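Local coordinates for amine oxidase (Emericella nidulans, PDB 3PGB), which probably oxidises primary amines to aldehydes with oxygen as electron acceptor, using a copper ion and one protein-derived topaquinone in each subunit, at residues A[388-393]-A[517-522]; A[696-699]-A[703-706]. All coordinates share one frame; numbering follows the deposited sequence.

Interaction 1 of 2, residues A[388-393]-A[517-522]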
loop_
_atom_site.group_PDB
_atom_site.type_symbol
_atom_site.label_atom_id
_atom_site.label_comp_id
_atom_site.label_asym_id
_atom_site.label_seq_id
_atom_site.Cartn_x
_atom_site.Cartn_y
_atom_site.Cartn_z
ATOM N N HIS A 388 -8.589 7.333 19.401
ATOM C CA HIS A 388 -8.757 8.669 19.967
ATOM C C HIS A 388 -9.801 9.437 19.170
ATOM O O HIS A 388 -9.604 9.707 17.994
ATOM C CB HIS A 388 -7.425 9.414 19.931
ATOM C CG HIS A 388 -7.353 10.572 20.875
ATOM N ND1 HIS A 388 -8.224 11.639 20.815
ATOM C CD2 HIS A 388 -6.503 10.835 21.894
ATOM C CE1 HIS A 388 -7.918 12.505 21.763
ATOM N NE2 HIS A 388 -6.877 12.042 22.431
ATOM N N TYR A 389 -10.905 9.788 19.820
ATOM C CA TYR A 389 -12.008 10.500 19.170
ATOM C C TYR A 389 -11.993 12.008 19.459
ATOM O O TYR A 389 -11.192 12.502 20.252
ATOM C CB TYR A 389 -13.344 9.907 19.617
ATOM C CG TYR A 389 -13.578 8.521 19.091
ATOM C CD1 TYR A 389 -12.920 7.423 19.644
ATOM C CD2 TYR A 389 -14.455 8.300 18.041
ATOM C CE1 TYR A 389 -13.132 6.152 19.153
ATOM C CE2 TYR A 389 -14.670 7.038 17.550
ATOM C CZ TYR A 389 -14.006 5.968 18.104
ATOM O OH TYR A 389 -14.237 4.709 17.602
ATOM N N ALA A 390 -12.888 12.720 18.779
ATOM C CA ALA A 390 -13.108 14.146 18.999
ATOM C C ALA A 390 -14.522 14.460 18.555
ATOM O O ALA A 390 -15.045 13.802 17.650
ATOM C CB ALA A 390 -12.110 14.977 18.211
ATOM N N ALA A 391 -15.141 15.454 19.188
ATOM C CA ALA A 391 -16.513 15.831 18.863
ATOM C C ALA A 391 -16.921 17.099 19.596
ATOM O O ALA A 391 -16.212 17.565 20.484
ATOM C CB ALA A 391 -17.467 14.700 19.206
ATOM N N ASN A 392 -18.072 17.646 19.221
ATOM C CA ASN A 392 -18.650 18.779 19.930
ATOM C C ASN A 392 -19.479 18.327 21.136
ATOM O O ASN A 392 -20.043 19.160 21.836
ATOM C CB ASN A 392 -19.512 19.623 18.982
ATOM C CG ASN A 392 -19.725 21.047 19.479
ATOM O OD1 ASN A 392 -18.971 21.551 20.309
ATOM N ND2 ASN A 392 -20.751 21.706 18.956
ATOM N N ASP A 393 -19.560 17.017 21.374
ATOM C CA ASP A 393 -20.241 16.478 22.550
ATOM C C ASP A 393 -19.205 15.872 23.502
ATOM O O ASP A 393 -18.125 15.500 23.066
ATOM C CB ASP A 393 -21.332 15.476 22.138
ATOM C CG ASP A 393 -20.790 14.101 21.751
ATOM O OD1 ASP A 393 -20.131 13.445 22.589
ATOM O OD2 ASP A 393 -21.079 13.652 20.619
ATOM N N GLN A 517 -20.937 19.676 13.493
ATOM C CA GLN A 517 -20.491 19.997 12.138
ATOM C C GLN A 517 -18.978 20.044 11.980
ATOM O O GLN A 517 -18.468 19.756 10.898
ATOM C CB GLN A 517 -21.042 21.356 11.693
ATOM C CG GLN A 517 -22.542 21.388 11.444
ATOM C CD GLN A 517 -23.335 21.795 12.675
ATOM O OE1 GLN A 517 -22.854 21.673 13.804
ATOM N NE2 GLN A 517 -24.550 22.296 12.457
ATOM N N ASP A 518 -18.274 20.429 13.045
ATOM C CA ASP A 518 -16.826 20.639 12.995
ATOM C C ASP A 518 -16.019 19.366 13.264
ATOM O O ASP A 518 -14.784 19.386 13.220
ATOM C CB ASP A 518 -16.415 21.749 13.979
ATOM C CG ASP A 518 -16.862 23.145 13.522
ATOM O OD1 ASP A 518 -17.620 23.261 12.538
ATOM O OD2 ASP A 518 -16.450 24.134 14.146
ATOM N N PHE A 519 -16.715 18.260 13.515
ATOM C CA PHE A 519 -16.075 17.024 13.943
ATOM C C PHE A 519 -16.566 15.804 13.165
ATOM O O PHE A 519 -16.542 14.688 13.686
ATOM C CB PHE A 519 -16.310 16.812 15.439
ATOM C CG PHE A 519 -15.848 17.953 16.294
ATOM C CD1 PHE A 519 -14.590 17.932 16.885
ATOM C CD2 PHE A 519 -16.668 19.042 16.517
ATOM C CE1 PHE A 519 -14.161 18.986 17.683
ATOM C CE2 PHE A 519 -16.248 20.096 17.302
ATOM C CZ PHE A 519 -14.990 20.068 17.893
ATOM N N GLY A 520 -17.002 16.013 11.926
ATOM C CA GLY A 520 -17.426 14.908 11.066
ATOM C C GLY A 520 -18.481 15.280 10.040
ATOM O O GLY A 520 -18.803 16.461 9.851
ATOM N N TYR A 521 -19.010 14.254 9.375
ATOM C CA TYR A 521 -20.109 14.402 8.436
ATOM C C TYR A 521 -21.390 13.860 9.035
ATOM O O TYR A 521 -21.368 12.924 9.830
ATOM C CB TYR A 521 -19.848 13.601 7.164
ATOM C CG TYR A 521 -18.481 13.776 6.560
ATOM C CD1 TYR A 521 -18.081 14.996 6.045
ATOM C CD2 TYR A 521 -17.603 12.707 6.472
ATOM C CE1 TYR A 521 -16.837 15.157 5.472
ATOM C CE2 TYR A 521 -16.359 12.856 5.899
ATOM C CZ TYR A 521 -15.985 14.086 5.401
ATOM O OH TYR A 521 -14.747 14.240 4.842
ATOM N N GLN A 522 -22.515 14.428 8.624
ATOM C CA GLN A 522 -23.793 13.785 8.840
ATOM C C GLN A 522 -23.944 12.684 7.784
ATOM O O GLN A 522 -23.937 12.967 6.587
ATOM C CB GLN A 522 -24.928 14.802 8.737
ATOM C CG GLN A 522 -26.290 14.234 9.078
ATOM C CD GLN A 522 -27.322 15.306 9.381
ATOM O OE1 GLN A 522 -28.466 14.973 9.701
#
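Ala391 and Phe519 have the nearest CA atoms across 388-393 and 517-522, 5.1 Å apart, where the chain following strand 374-389 passes an irregular loop. The contact is a ring laid against a backbone. Phe519 points its CB toward the other segment, and with CG anti to its own carbonyl carbon (chi1 -56°) the phenyl spreads beneath the Ala391-Asn392 peptide, a flat apolar group suited to a peptide plane. Ala391 C stands 3.5 Å above the ring plane, over its centre; Asn392 N lies over the same face but nearer the rim, 3.4 Å from Phe519 CD2. The CB of Ala391 points away from the ring, and its small methyl fits against Gln396 of helix 394-398. At the flanks, Ala390 CB reaches Phe519 CD1 at 4.1 Å and Asn392 CB reaches Phe519 CE2 at 3.7 Å. The amide of Asn392 is engaged by the loop itself, ND2 bonding to Asn515 O, while Asn516 OD1 receives the Asn392 backbone N-H. Phe519 also packs on Met574 of the second subunit, whose Trp565 donates to Asn392 O. The contact thus ties the loop between strands 511-512 and 522-524 to the link from strand 374-389 to helix 394-398, whose N-cap is Asp393.

Interaction 2 of 2, residues A[696-699]-A[703-706]. With CU (copper (II) ion), chain D.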
loop_
_atom_site.group_PDB
_atom_site.type_symbol
_atom_site.label_atom_id
_atom_site.label_comp_id
_atom_site.label_asym_id
_atom_site.label_seq_id
_atom_site.Cartn_x
_atom_site.Cartn_y
_atom_site.Cartn_z
ATOM N N MET A 696 -4.319 5.374 11.180
ATOM C CA MET A 696 -5.208 5.977 10.185
ATOM C C MET A 696 -5.943 7.165 10.784
ATOM O O MET A 696 -6.288 7.140 11.964
ATOM C CB MET A 696 -6.287 4.982 9.775
ATOM C CG MET A 696 -5.816 3.769 9.022
ATOM S SD MET A 696 -6.690 2.290 9.579
ATOM C CE MET A 696 -5.505 1.616 10.752
ATOM N N HIS A 697 -6.203 8.183 9.965
ATOM C CA HIS A 697 -7.141 9.232 10.325
ATOM C C HIS A 697 -8.467 8.833 9.703
ATOM O O HIS A 697 -8.579 8.742 8.479
ATOM C CB HIS A 697 -6.703 10.596 9.787
ATOM C CG HIS A 697 -5.333 11.010 10.222
ATOM N ND1 HIS A 697 -5.040 11.375 11.519
ATOM C CD2 HIS A 697 -4.178 11.130 9.527
ATOM C CE1 HIS A 697 -3.760 11.692 11.604
ATOM N NE2 HIS A 697 -3.217 11.557 10.409
ATOM N N HIS A 698 -9.468 8.589 10.543
ATOM C CA HIS A 698 -10.735 8.046 10.079
ATOM C C HIS A 698 -11.877 9.002 10.390
ATOM O O HIS A 698 -12.271 9.159 11.550
ATOM C CB HIS A 698 -10.974 6.674 10.714
ATOM C CG HIS A 698 -12.079 5.889 10.074
ATOM N ND1 HIS A 698 -12.600 4.747 10.641
ATOM C CD2 HIS A 698 -12.769 6.087 8.926
ATOM C CE1 HIS A 698 -13.557 4.270 9.866
ATOM N NE2 HIS A 698 -13.680 5.064 8.819
ATOM N N VAL A 699 -12.378 9.653 9.342
ATOM C CA VAL A 699 -13.580 10.468 9.412
ATOM C C VAL A 699 -14.671 9.725 8.643
ATOM O O VAL A 699 -14.837 9.939 7.446
ATOM C CB VAL A 699 -13.351 11.868 8.799
ATOM C CG1 VAL A 699 -14.587 12.744 9.000
ATOM C CG2 VAL A 699 -12.123 12.522 9.417
ATOM N N GLY A 703 -20.324 5.521 3.344
ATOM C CA GLY A 703 -19.805 4.210 2.972
ATOM C C GLY A 703 -19.264 3.395 4.136
ATOM O O GLY A 703 -18.869 2.244 3.965
ATOM N N ASP A 704 -19.217 3.990 5.322
ATOM C CA ASP A 704 -18.918 3.236 6.533
ATOM C C ASP A 704 -20.180 2.616 7.147
ATOM O O ASP A 704 -20.102 1.965 8.184
ATOM C CB ASP A 704 -18.187 4.127 7.539
ATOM C CG ASP A 704 -16.782 4.465 7.084
ATOM O OD1 ASP A 704 -15.884 3.636 7.323
ATOM O OD2 ASP A 704 -16.573 5.537 6.484
ATOM N N LEU A 705 -21.330 2.816 6.501
ATOM C CA LEU A 705 -22.581 2.184 6.906
ATOM C C LEU A 705 -22.883 1.005 5.983
ATOM O O LEU A 705 -22.855 1.158 4.762
ATOM C CB LEU A 705 -23.736 3.179 6.820
ATOM C CG LEU A 705 -23.606 4.466 7.629
ATOM C CD1 LEU A 705 -24.804 5.359 7.344
ATOM C CD2 LEU A 705 -23.487 4.169 9.110
ATOM N N PRO A 706 -23.179 -0.175 6.550
ATOM C CA PRO A 706 -23.260 -0.535 7.971
ATOM C C PRO A 706 -21.892 -0.707 8.651
ATOM O O PRO A 706 -21.769 -0.481 9.860
ATOM C CB PRO A 706 -24.003 -1.870 7.937
ATOM C CG PRO A 706 -23.566 -2.472 6.618
ATOM C CD PRO A 706 -23.513 -1.317 5.677
HETATM CU CU CU D . -11.945 3.845 12.314
HETATM O O HOH W 1 -13.693 2.196 12.931
#
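His698, at the end of strand 686-698, and Asp704, in a short 3-10 segment, meet where the chain loops back after the strand, and only their side chains span the gap between the two backbones. The imidazole is used at two of its edges. His698 ND1 binds the copper ion at 2.0 Å, while His698 NE2 donates a hydrogen bond of 3.0 Å to Asp704 OD1. With CG anti to the backbone N (chi1 -167°), the ring swings out from the strand, one nitrogen at the metal and the other near the aspartate. The carboxylate oxygen lies almost exactly in the ring plane, yet NE2 meets it from above the carboxylate plane, the two planes being 56° apart; the N-H...O angle of 143° makes the bond somewhat bent. Three histidines bind the copper, His532 and His534 completing the set characteristic of copper amine oxidases, and a water lies at 2.5 Å from the metal. Asp704 is thus a second-shell residue: together with the ND1-copper bond, its bond should hold the rotation of the ring, and it probably makes ND1 a slightly stronger donor to copper. Aspartate suits the place because both oxygens can be gripped at once. OD1 is shared between His698 NE2 and a hydrogen bond with Thr708 OG1, and the backbone N of His701 hydrogen-bonds to OD2, anchoring the carboxylate to its own loop.

Both contacts belong to the copper amine oxidase enzyme domain, and their centres lie about 13 Å apart. Interaction 1 closes before interaction 2 opens along the chain. Strand 532-542 joins them: it pairs antiparallel with strand 374-389, which leads into interaction 1, and with strand 686-698, which ends at interaction 2, and it supplies His532 and His534 to the copper. The two contacts also touch directly, Tyr521 CE2 lying 3.6 Å from Val699 CG1. Tyr389 OH, in 388-393, is hydrogen-bonded to O4 of the topaquinone at position 484, which connects that segment to the cofactor as well as to the copper-bearing strand. Both contacts reach the second subunit, consistent with a copper site near the dimer interface.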